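Local coordinates for ribose-5-phosphate isomerase RpiB (Thermotoga maritima, PDB 1O1X) that catalyses the interconversion of ribose 5-phosphate and ribulose 5-phosphate as a member of the LacAB/RpiB sugar-phosphate isomerase family, at the interface of chains A and B. Numbering follows the deposited sequence. Chains: chain A/B, ribose-5-phosphate isomerase RpiB.

The interface of chains A and B. Residues chain A 59, 89-90; chain B 151, 154-155.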
# COMPACT_ATOMS: atom_id res chain seq x y z
N LYS A 59 -11.76 20.39 -12.41
CA LYS A 59 -11.79 21.32 -13.53
C LYS A 59 -11.06 22.61 -13.20
O LYS A 59 -10.40 23.20 -14.07
CB LYS A 59 -13.22 21.70 -13.93
CG LYS A 59 -14.00 20.60 -14.60
CD LYS A 59 -15.45 21.03 -14.80
CE LYS A 59 -16.14 20.05 -15.75
NZ LYS A 59 -16.58 18.74 -15.15
N ARG A 89 -9.54 13.44 -18.24
CA ARG A 89 -10.41 13.73 -19.38
C ARG A 89 -9.81 14.76 -20.33
O ARG A 89 -10.21 14.84 -21.48
CB ARG A 89 -11.76 14.22 -18.90
CG ARG A 89 -12.68 13.12 -18.42
CD ARG A 89 -13.19 12.25 -19.56
NE ARG A 89 -14.27 11.39 -19.11
CZ ARG A 89 -14.11 10.20 -18.50
NH1 ARG A 89 -12.91 9.70 -18.26
NH2 ARG A 89 -15.18 9.53 -18.12
N TYR A 90 -8.85 15.54 -19.84
CA TYR A 90 -8.34 16.69 -20.57
C TYR A 90 -7.00 16.42 -21.22
O TYR A 90 -6.03 16.03 -20.54
CB TYR A 90 -8.25 17.88 -19.63
CG TYR A 90 -9.61 18.26 -19.11
CD1 TYR A 90 -10.43 19.09 -19.85
CD2 TYR A 90 -10.08 17.75 -17.91
CE1 TYR A 90 -11.69 19.38 -19.41
CE2 TYR A 90 -11.32 18.05 -17.45
CZ TYR A 90 -12.13 18.85 -18.21
OH TYR A 90 -13.35 19.19 -17.75
N LYS B 151 -21.02 14.35 -14.14
CA LYS B 151 -20.18 15.55 -14.17
C LYS B 151 -18.78 15.28 -14.75
O LYS B 151 -18.21 16.16 -15.41
CB LYS B 151 -20.08 16.21 -12.78
CG LYS B 151 -21.28 17.04 -12.40
CD LYS B 151 -21.11 17.74 -11.05
CE LYS B 151 -22.24 18.68 -10.74
NZ LYS B 151 -22.02 19.38 -9.44
N GLU B 154 -19.12 15.90 -18.36
CA GLU B 154 -19.48 17.27 -18.74
C GLU B 154 -18.17 18.06 -18.84
O GLU B 154 -17.81 18.77 -17.95
CB GLU B 154 -20.44 17.88 -17.71
CG GLU B 154 -21.76 17.12 -17.64
CD GLU B 154 -22.71 17.63 -16.55
OE1 GLU B 154 -22.39 18.63 -15.84
OE2 GLU B 154 -23.79 16.99 -16.40
N VAL B 155 -17.42 17.85 -19.92
CA VAL B 155 -15.99 18.29 -19.94
C VAL B 155 -15.86 19.80 -20.39
O VAL B 155 -16.65 20.18 -21.30
CB VAL B 155 -15.09 17.28 -20.76
CG1 VAL B 155 -15.06 15.93 -20.09
CG2 VAL B 155 -15.59 17.11 -22.19
OXT VAL B 155 -15.03 20.61 -19.82
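A:Tyr90 meets B:Val155, the last residue of its partner chain, in an interface of the deposited assembly of this LacAB/RpiB-family isomerase, probably one used in its oligomer, that illustrates how a chain terminus can be received by a neighbouring copy. B:Val155 is poorly ordered, so both its bond to A:Tyr90 and its packing on A:Arg89 deserve caution. The phenol OH of A:Tyr90 donates a hydrogen bond of 3.0 Å to OXT, an oxygen of the terminal carboxylate of B:Val155. OXT of B:Val155 lies in the plane of the A:Tyr90 ring, at its edge, 3.6 Å from CE1 of A:Tyr90, rather than over a face. With CG anti to its carbonyl carbon (chi1 -63°), A:Tyr90 points its hydroxyl tip across the boundary. A phenylalanine here would probably leave the carboxylate of B:Val155 without this hydroxyl mate and the chain end freer to shift.

Close packing continues beside the carboxylate, where the methyl CG1 of B:Val155 rests 3.9 Å from CB of A:Arg89. The two side chains run nearly perpendicular, and the valine touches the aliphatic stem of the arginine, not its guanidinium.

The other flank is looser. A:Lys59, from helix 54-66, stretches out and then bends at its last torsion (chi4 78°), bringing NZ within reach of two backbone carbonyl oxygens of chain B. NZ of A:Lys59 makes weak hydrogen bonds to O of B:Glu154 and O of B:Lys151, near the end of helix 145-152, each 3.1 Å. The carboxylate of B:Glu154 turns away: its OE1 stays 5.9 Å from NZ of A:Lys59, a separation at which opposite charges may attract without forming a salt bridge. The two-fold symmetry of the interface repeats the patch with the chains exchanged. The centre of this patch lies about 23 Å from A:His110, the probable proton donor of the active site.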